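Local coordinates for putative uncharacterized protein smu.1377c (Streptococcus mutans, PDB 3L7V) that is a YrdC-like domain protein that probably binds double-stranded RNA and may take part in tRNA modification, at residues A[108-113]-A[250-255]; A[129-134]-A[240-245]; A[262-267]-A[282-287]. All blocks are in the same frame, centred on the assembly; numbering follows the deposited sequence.

Contact 1: residues A[108-113]-A[250-255]; sequences QLTPEI and IPQQGA
The carboxylate of E112 receives two successive backbone N-H groups of the loop 250-255, one on each oxygen. Q253 N donates to OE1 at 2.9 Å, coming to its syn side 23° out of the carboxylate plane; G254 N reaches OE2 at 3.0 Å in a nearly straight bond (174°), but from above that plane. Together the two bonds hold the flat group against rotation. A water adds a further link, donating to E112 OE1 and P251 O and accepting from T110 OG1. E112 stands in the first turn of helix 111-123, where the helix N terminus would probably stabilise its negative charge. T110 is the N-cap of this helix, and its OG1 accepts a weak capping bond from I113 N at 3.3 Å. Q252, bent at its second torsion (chi2 -81°), folds its amide end in over this helix start: its NE2 comes to 3.4 Å from P111 CD, and its CG lies 3.8 Å from T110 CB. Beyond its backbone N-H, Q253 brings CB to 3.6 Å from E112 OE2, while its side chain leads away and NE2 bonds to S286 O. Beyond the water, I113 CD1 packs against I250 CG1 at 4.2 Å.

Contact 2: residues A[129-134]-A[240-245]; sequences CILPWK and VSMVDK
L131 and M242, a selenomethionine, run alongside each other in the same direction, and L131 CD2 rests 3.6 Å from M242 CB. CG of M242 is set beside the backbone N, anti to the carbonyl carbon, and a second bend (chi2 -68°) turns the rest of the chain away from segment 129-134, toward I113 and F116 of helix 111-123. At the root of that bend CG meets C129 CB at 4.1 Å. C129 and V240 are paired on this same face of the sheet, with SG of C129 4.2 Å from CB of V240, and Y117 of the helix lies against both C129 and L131. This is a parallel pairing of strands 127-132 and 239-241 within the mixed sheet, their short segments only 17° apart in direction; helix 111-123, which precedes strand 127-132 in the chain, packs on the face of C129 and V240. I130 occupies the other face with S241, and its backbone N and O both bond across to segment 240-245: I130 N donates to V240 O (3.1 Å), while I130 O receives M242 N (3.2 Å). V240 O is also approached by the CA-H of C129, with C129 CA 3.2 Å away. Past these bonds segment 240-245 has left its strand, and the contact becomes apolar: P132 and V243 overlap while running oppositely, with P132 CG 4.0 Å from V243 CG2. V243 also leans on T158 of strand 158-163, as I130 does.

Contact 3: residues A[262-267]-A[282-287]; sequences PCPVVI and DQFNSW
P264 sets its ring over one face of the F284 ring in a CH-pi contact. CG of P264 is 3.8 Å from the F284 ring centroid and only 13° off the ring normal, so it presses almost on the middle of the aromatic face. F284 itself leaves the end of helix 273-283 and turns its side chain back toward the proline.

The remaining apolar contacts gather on W287. A chi1 of 63° places its CG between the backbone N and the carbonyl carbon, which swings the indole alongside V266; W287 CZ3 comes to 4.0 Å from V266 CG2 at an oblique approach. CB of W287 meets P264 CB at 4.2 Å, and C263 SG sits 3.9 Å from W287 CA.

Two carbonyl oxygens touch carbon atoms across the contact; no hydrogen bond joins the two segments. S286 O lies 3.5 Å from C263 CB and 3.6 Å from P264 CD, and P264 O packs on W287 CB at 3.6 Å. OG of S286 bonds to V260 O.

M277 and L280 of helix 273-283 also touch the indole, and just beyond W287 the backbone of N288 bonds to P264 and V266. The contact thus draws the return from the helix onto the first strand of a beta-alpha-beta unit, in which helix 273-283 connects the parallel neighbours 265-268 and 288-289.

In the fold
From the N terminus, the chain first passes 108-113 at the start of helix 111-123, then 129-134 on the strand that follows. After roughly a hundred residues 240-245 returns to pair with that strand, closing contact 2; 250-255 then meets the helix start and closes contact 1, so contact 2 is nested inside contact 1. Contact 3 follows in series, a short loop from 262-267 to 282-287. The three lie on the same side of the chain's centre, about 10 to 12 Å apart between centres. Strand 265-268 extends the sheet beside 239-241, joining contacts 2 and 3; Q108 bonds to W133 between contacts 1 and 2, while A255 and N285 connect contacts 1 and 3.

Contact 1: residues A[108-113]-A[250-255]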
loop_
_atom_site.group_PDB
_atom_site.type_symbol
_atom_site.label_atom_id
_atom_site.label_comp_id
_atom_site.label_asym_id
_atom_site.label_seq_id
_atom_site.Cartn_x
_atom_site.Cartn_y
_atom_site.Cartn_z
ATOM N N GLN A 108 1.235 -12.975 -8.505
ATOM C CA GLN A 108 1.487 -14.414 -8.398
ATOM C C GLN A 108 1.405 -14.839 -6.933
ATOM O O GLN A 108 1.926 -14.137 -6.047
ATOM C CB GLN A 108 2.890 -14.773 -8.914
ATOM C CG GLN A 108 3.125 -14.576 -10.391
ATOM C CD GLN A 108 4.545 -14.922 -10.809
ATOM O OE1 GLN A 108 5.186 -15.800 -10.234
ATOM N NE2 GLN A 108 5.047 -14.216 -11.806
ATOM N N LEU A 109 0.793 -15.996 -6.685
ATOM C CA LEU A 109 0.516 -16.473 -5.324
ATOM C C LEU A 109 0.749 -17.988 -5.182
ATOM O O LEU A 109 0.677 -18.727 -6.171
ATOM C CB LEU A 109 -0.946 -16.168 -4.963
ATOM C CG LEU A 109 -1.399 -14.886 -4.244
ATOM C CD1 LEU A 109 -0.346 -13.823 -4.234
ATOM C CD2 LEU A 109 -2.693 -14.351 -4.830
ATOM N N THR A 110 1.040 -18.438 -3.963
ATOM C CA THR A 110 0.915 -19.863 -3.596
ATOM C C THR A 110 -0.284 -20.054 -2.658
ATOM O O THR A 110 -0.846 -19.071 -2.160
ATOM C CB THR A 110 2.166 -20.400 -2.880
ATOM O OG1 THR A 110 2.367 -19.683 -1.659
ATOM C CG2 THR A 110 3.400 -20.269 -3.757
ATOM N N PRO A 111 -0.690 -21.313 -2.404
ATOM C CA PRO A 111 -1.844 -21.459 -1.505
ATOM C C PRO A 111 -1.578 -20.967 -0.075
ATOM O O PRO A 111 -2.493 -20.419 0.533
ATOM C CB PRO A 111 -2.140 -22.969 -1.549
ATOM C CG PRO A 111 -1.593 -23.420 -2.883
ATOM C CD PRO A 111 -0.344 -22.584 -3.070
ATOM N N GLU A 112 -0.371 -21.158 0.456
ATOM C CA GLU A 112 -0.003 -20.580 1.758
ATOM C C GLU A 112 -0.088 -19.031 1.772
ATOM O O GLU A 112 -0.644 -18.438 2.694
ATOM C CB GLU A 112 1.404 -21.026 2.177
ATOM C CG GLU A 112 1.503 -22.470 2.665
ATOM C CD GLU A 112 2.940 -23.012 2.716
ATOM O OE1 GLU A 112 3.782 -22.634 1.863
ATOM O OE2 GLU A 112 3.221 -23.837 3.613
ATOM N N ILE A 113 0.470 -18.381 0.755
ATOM C CA ILE A 113 0.475 -16.917 0.716
ATOM C C ILE A 113 -0.949 -16.388 0.607
ATOM O O ILE A 113 -1.325 -15.451 1.332
ATOM C CB ILE A 113 1.357 -16.354 -0.428
ATOM C CG1 ILE A 113 2.833 -16.662 -0.157
ATOM C CG2 ILE A 113 1.167 -14.845 -0.553
ATOM C CD1 ILE A 113 3.731 -16.600 -1.363
ATOM N N ILE A 250 8.910 -17.184 -3.542
ATOM C CA ILE A 250 9.381 -18.240 -2.624
ATOM C C ILE A 250 8.596 -19.535 -2.849
ATOM O O ILE A 250 7.452 -19.495 -3.320
ATOM C CB ILE A 250 9.204 -17.842 -1.136
ATOM C CG1 ILE A 250 7.718 -17.629 -0.825
ATOM C CG2 ILE A 250 10.066 -16.608 -0.784
ATOM C CD1 ILE A 250 7.391 -17.409 0.638
ATOM N N PRO A 251 9.205 -20.691 -2.518
ATOM C CA PRO A 251 8.567 -22.011 -2.665
ATOM C C PRO A 251 7.453 -22.275 -1.659
ATOM O O PRO A 251 7.428 -21.650 -0.591
ATOM C CB PRO A 251 9.719 -22.993 -2.393
ATOM C CG PRO A 251 10.962 -22.208 -2.548
ATOM C CD PRO A 251 10.622 -20.808 -2.147
ATOM N N GLN A 252 6.550 -23.191 -2.009
ATOM C CA GLN A 252 5.584 -23.758 -1.068
ATOM C C GLN A 252 6.302 -24.620 -0.052
ATOM O O GLN A 252 7.103 -25.469 -0.424
ATOM C CB GLN A 252 4.568 -24.650 -1.792
ATOM C CG GLN A 252 3.226 -24.014 -2.089
ATOM C CD GLN A 252 2.277 -24.009 -0.895
ATOM O OE1 GLN A 252 1.884 -25.059 -0.380
ATOM N NE2 GLN A 252 1.886 -22.819 -0.472
ATOM N N GLN A 253 5.991 -24.425 1.225
ATOM C CA GLN A 253 6.584 -25.235 2.286
ATOM C C GLN A 253 5.830 -26.553 2.547
ATOM O O GLN A 253 6.345 -27.627 2.269
ATOM C CB GLN A 253 6.750 -24.413 3.582
ATOM C CG GLN A 253 7.822 -23.321 3.457
ATOM C CD GLN A 253 7.999 -22.483 4.712
ATOM O OE1 GLN A 253 7.871 -22.981 5.828
ATOM N NE2 GLN A 253 8.304 -21.197 4.530
ATOM N N GLY A 254 4.619 -26.469 3.087
ATOM C CA GLY A 254 3.893 -27.665 3.485
ATOM C C GLY A 254 3.881 -27.786 4.995
ATOM O O GLY A 254 4.900 -27.571 5.646
ATOM N N ALA A 255 2.721 -28.120 5.547
ATOM C CA ALA A 255 2.517 -28.179 6.995
ATOM C C ALA A 255 3.451 -29.134 7.744
ATOM O O ALA A 255 3.622 -29.010 8.950
ATOM C CB ALA A 255 1.066 -28.510 7.307
HETATM O O HOH W 1 4.827 -20.186 0.441
#

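Contact 2: residues A[129-134]-A[240-245]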
loop_
_atom_site.group_PDB
_atom_site.type_symbol
_atom_site.label_atom_id
_atom_site.label_comp_id
_atom_site.label_asym_id
_atom_site.label_seq_id
_atom_site.Cartn_x
_atom_site.Cartn_y
_atom_site.Cartn_z
ATOM N N CYS A 129 2.874 -6.846 1.197
ATOM C CA CYS A 129 3.813 -7.900 0.798
ATOM C C CYS A 129 4.404 -7.639 -0.583
ATOM O O CYS A 129 3.688 -7.256 -1.516
ATOM C CB CYS A 129 3.155 -9.298 0.803
ATOM S SG CYS A 129 2.557 -9.982 2.401
ATOM N N ILE A 130 5.704 -7.884 -0.712
ATOM C CA ILE A 130 6.415 -7.732 -1.977
ATOM C C ILE A 130 6.262 -8.999 -2.814
ATOM O O ILE A 130 6.775 -10.063 -2.436
ATOM C CB ILE A 130 7.912 -7.442 -1.739
ATOM C CG1 ILE A 130 8.071 -6.201 -0.862
ATOM C CG2 ILE A 130 8.670 -7.266 -3.068
ATOM C CD1 ILE A 130 9.499 -5.781 -0.686
ATOM N N LEU A 131 5.556 -8.868 -3.944
ATOM C CA LEU A 131 5.248 -9.982 -4.858
ATOM C C LEU A 131 5.610 -9.705 -6.347
ATOM O O LEU A 131 5.767 -8.556 -6.744
ATOM C CB LEU A 131 3.755 -10.339 -4.739
ATOM C CG LEU A 131 3.289 -10.916 -3.390
ATOM C CD1 LEU A 131 1.765 -10.836 -3.224
ATOM C CD2 LEU A 131 3.803 -12.360 -3.198
ATOM N N PRO A 132 5.738 -10.763 -7.170
ATOM C CA PRO A 132 5.887 -10.601 -8.630
ATOM C C PRO A 132 4.530 -10.445 -9.322
ATOM O O PRO A 132 3.524 -10.883 -8.774
ATOM C CB PRO A 132 6.516 -11.931 -9.083
ATOM C CG PRO A 132 6.703 -12.774 -7.806
ATOM C CD PRO A 132 5.772 -12.183 -6.776
ATOM N N TRP A 133 4.499 -9.847 -10.509
ATOM C CA TRP A 133 3.254 -9.760 -11.303
ATOM C C TRP A 133 3.014 -11.020 -12.130
ATOM O O TRP A 133 3.960 -11.647 -12.615
ATOM C CB TRP A 133 3.277 -8.552 -12.259
ATOM C CG TRP A 133 3.084 -7.215 -11.593
ATOM C CD1 TRP A 133 3.979 -6.560 -10.786
ATOM C CD2 TRP A 133 1.931 -6.362 -11.689
ATOM N NE1 TRP A 133 3.447 -5.358 -10.368
ATOM C CE2 TRP A 133 2.197 -5.211 -10.913
ATOM C CE3 TRP A 133 0.702 -6.458 -12.355
ATOM C CZ2 TRP A 133 1.274 -4.167 -10.781
ATOM C CZ3 TRP A 133 -0.212 -5.418 -12.222
ATOM C CH2 TRP A 133 0.083 -4.288 -11.442
ATOM N N LYS A 134 1.750 -11.382 -12.302
ATOM C CA LYS A 134 1.389 -12.410 -13.284
ATOM C C LYS A 134 1.738 -11.938 -14.694
ATOM O O LYS A 134 1.450 -10.797 -15.056
ATOM C CB LYS A 134 -0.100 -12.730 -13.204
ATOM C CG LYS A 134 -0.471 -13.548 -11.996
ATOM C CD LYS A 134 -1.877 -13.214 -11.544
ATOM C CE LYS A 134 -2.875 -14.215 -12.068
ATOM N NZ LYS A 134 -2.709 -15.483 -11.320
ATOM N N VAL A 240 6.368 -7.358 4.435
ATOM C CA VAL A 240 6.928 -8.729 4.377
ATOM C C VAL A 240 7.362 -9.102 2.958
ATOM O O VAL A 240 6.553 -9.051 2.032
ATOM C CB VAL A 240 5.910 -9.799 4.869
ATOM C CG1 VAL A 240 6.497 -11.208 4.760
ATOM C CG2 VAL A 240 5.495 -9.537 6.297
ATOM N N SER A 241 8.629 -9.472 2.775
ATOM C CA SER A 241 9.096 -9.919 1.461
ATOM C C SER A 241 8.739 -11.388 1.186
ATOM O O SER A 241 9.074 -12.273 1.977
ATOM C CB SER A 241 10.607 -9.732 1.331
ATOM O OG SER A 241 11.030 -10.124 0.032
HETATM N N MSE A 242 8.084 -11.633 0.052
HETATM C CA MSE A 242 7.624 -12.962 -0.342
HETATM C C MSE A 242 8.324 -13.454 -1.622
HETATM O O MSE A 242 7.789 -14.278 -2.374
HETATM C CB MSE A 242 6.094 -12.954 -0.532
HETATM C CG MSE A 242 5.283 -12.750 0.784
HETATM SE SE MSE A 242 5.452 -14.304 1.989
HETATM C CE MSE A 242 4.067 -13.831 3.305
ATOM N N VAL A 243 9.549 -12.988 -1.825
ATOM C CA VAL A 243 10.258 -13.153 -3.083
ATOM C C VAL A 243 11.712 -13.440 -2.719
ATOM O O VAL A 243 12.156 -13.033 -1.655
ATOM C CB VAL A 243 10.146 -11.804 -3.898
ATOM C CG1 VAL A 243 11.438 -10.982 -3.832
ATOM C CG2 VAL A 243 9.710 -12.032 -5.318
ATOM N N ASP A 244 12.470 -14.146 -3.562
ATOM C CA ASP A 244 13.906 -14.268 -3.283
ATOM C C ASP A 244 14.687 -13.070 -3.852
ATOM O O ASP A 244 14.092 -12.104 -4.335
ATOM C CB ASP A 244 14.482 -15.595 -3.780
ATOM C CG ASP A 244 14.447 -15.717 -5.286
ATOM O OD1 ASP A 244 14.214 -16.840 -5.777
ATOM O OD2 ASP A 244 14.632 -14.695 -5.984
ATOM N N LYS A 245 16.014 -13.133 -3.801
ATOM C CA LYS A 245 16.827 -11.966 -4.137
ATOM C C LYS A 245 16.758 -11.575 -5.614
ATOM O O LYS A 245 17.100 -10.448 -5.978
ATOM C CB LYS A 245 18.283 -12.145 -3.678
ATOM C CG LYS A 245 19.040 -13.263 -4.376
#

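Contact 3: residues A[262-267]-A[282-287]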
loop_
_atom_site.group_PDB
_atom_site.type_symbol
_atom_site.label_atom_id
_atom_site.label_comp_id
_atom_site.label_asym_id
_atom_site.label_seq_id
_atom_site.Cartn_x
_atom_site.Cartn_y
_atom_site.Cartn_z
ATOM N N PRO A 262 14.462 -20.601 0.031
ATOM C CA PRO A 262 14.148 -19.270 0.577
ATOM C C PRO A 262 12.790 -19.218 1.283
ATOM O O PRO A 262 11.950 -20.092 1.054
ATOM C CB PRO A 262 14.112 -18.368 -0.673
ATOM C CG PRO A 262 14.756 -19.159 -1.772
ATOM C CD PRO A 262 14.475 -20.592 -1.442
ATOM N N CYS A 263 12.576 -18.193 2.108
ATOM C CA CYS A 263 11.383 -18.110 2.956
ATOM C C CYS A 263 10.916 -16.664 3.174
ATOM O O CYS A 263 11.635 -15.724 2.837
ATOM C CB CYS A 263 11.671 -18.791 4.301
ATOM S SG CYS A 263 13.003 -18.035 5.261
ATOM N N PRO A 264 9.702 -16.477 3.740
ATOM C CA PRO A 264 9.196 -15.113 3.993
ATOM C C PRO A 264 10.149 -14.311 4.884
ATOM O O PRO A 264 10.747 -14.923 5.769
ATOM C CB PRO A 264 7.891 -15.350 4.758
ATOM C CG PRO A 264 7.479 -16.776 4.416
ATOM C CD PRO A 264 8.735 -17.530 4.106
ATOM N N VAL A 265 10.277 -12.991 4.678
ATOM C CA VAL A 265 11.146 -12.155 5.528
ATOM C C VAL A 265 10.499 -10.826 5.968
ATOM O O VAL A 265 10.126 -10.010 5.132
ATOM C CB VAL A 265 12.466 -11.804 4.809
ATOM C CG1 VAL A 265 13.335 -10.888 5.696
ATOM C CG2 VAL A 265 13.235 -13.070 4.381
ATOM N N VAL A 266 10.385 -10.590 7.273
ATOM C CA VAL A 266 9.871 -9.306 7.737
ATOM C C VAL A 266 10.962 -8.235 7.578
ATOM O O VAL A 266 12.004 -8.323 8.221
ATOM C CB VAL A 266 9.377 -9.376 9.209
ATOM C CG1 VAL A 266 8.967 -7.976 9.738
ATOM C CG2 VAL A 266 8.235 -10.387 9.358
ATOM N N ILE A 267 10.727 -7.234 6.718
ATOM C CA ILE A 267 11.738 -6.195 6.456
ATOM C C ILE A 267 11.459 -4.803 7.074
ATOM O O ILE A 267 12.354 -3.950 7.137
ATOM C CB ILE A 267 12.131 -6.095 4.930
ATOM C CG1 ILE A 267 10.910 -5.929 4.023
ATOM C CG2 ILE A 267 12.917 -7.332 4.482
ATOM C CD1 ILE A 267 10.372 -4.554 3.993
ATOM N N ASP A 282 1.820 -19.553 12.567
ATOM C CA ASP A 282 0.736 -20.508 12.316
ATOM C C ASP A 282 0.734 -21.055 10.889
ATOM O O ASP A 282 0.263 -22.159 10.659
ATOM C CB ASP A 282 -0.633 -19.894 12.630
ATOM C CG ASP A 282 -0.884 -19.757 14.128
ATOM O OD1 ASP A 282 -0.297 -20.529 14.920
ATOM O OD2 ASP A 282 -1.676 -18.874 14.518
ATOM N N GLN A 283 1.280 -20.297 9.940
ATOM C CA GLN A 283 1.164 -20.636 8.522
ATOM C C GLN A 283 2.471 -21.166 7.873
ATOM O O GLN A 283 2.442 -21.869 6.863
ATOM C CB GLN A 283 0.607 -19.414 7.762
ATOM C CG GLN A 283 0.303 -19.615 6.286
ATOM C CD GLN A 283 -0.952 -20.452 6.042
ATOM O OE1 GLN A 283 -2.013 -19.915 5.738
ATOM N NE2 GLN A 283 -0.828 -21.771 6.174
ATOM N N PHE A 284 3.618 -20.827 8.442
ATOM C CA PHE A 284 4.890 -21.303 7.905
ATOM C C PHE A 284 5.745 -21.882 9.052
ATOM O O PHE A 284 5.822 -21.290 10.124
ATOM C CB PHE A 284 5.680 -20.157 7.235
ATOM C CG PHE A 284 4.920 -19.386 6.176
ATOM C CD1 PHE A 284 5.090 -19.682 4.819
ATOM C CD2 PHE A 284 4.094 -18.317 6.525
ATOM C CE1 PHE A 284 4.404 -18.947 3.828
ATOM C CE2 PHE A 284 3.413 -17.589 5.552
ATOM C CZ PHE A 284 3.562 -17.909 4.198
ATOM N N ASN A 285 6.401 -23.020 8.833
ATOM C CA ASN A 285 7.354 -23.524 9.830
ATOM C C ASN A 285 8.714 -22.825 9.755
ATOM O O ASN A 285 9.578 -23.006 10.619
ATOM C CB ASN A 285 7.524 -25.045 9.712
ATOM C CG ASN A 285 6.264 -25.796 10.116
ATOM O OD1 ASN A 285 5.541 -25.353 11.001
ATOM N ND2 ASN A 285 5.989 -26.923 9.460
ATOM N N SER A 286 8.890 -22.012 8.721
ATOM C CA SER A 286 10.169 -21.381 8.470
ATOM C C SER A 286 10.032 -19.936 7.962
ATOM O O SER A 286 9.491 -19.716 6.878
ATOM C CB SER A 286 10.945 -22.242 7.470
ATOM O OG SER A 286 12.256 -21.769 7.258
ATOM N N TRP A 287 10.519 -18.965 8.752
ATOM C CA TRP A 287 10.601 -17.546 8.348
ATOM C C TRP A 287 11.701 -16.727 9.079
ATOM O O TRP A 287 12.222 -17.159 10.114
ATOM C CB TRP A 287 9.223 -16.831 8.427
ATOM C CG TRP A 287 8.574 -16.715 9.826
ATOM C CD1 TRP A 287 7.758 -17.640 10.435
ATOM C CD2 TRP A 287 8.656 -15.603 10.735
ATOM N NE1 TRP A 287 7.335 -17.169 11.657
ATOM C CE2 TRP A 287 7.870 -15.921 11.862
ATOM C CE3 TRP A 287 9.303 -14.356 10.696
ATOM C CZ2 TRP A 287 7.741 -15.049 12.960
ATOM C CZ3 TRP A 287 9.164 -13.484 11.785
ATOM C CH2 TRP A 287 8.396 -13.838 12.899
#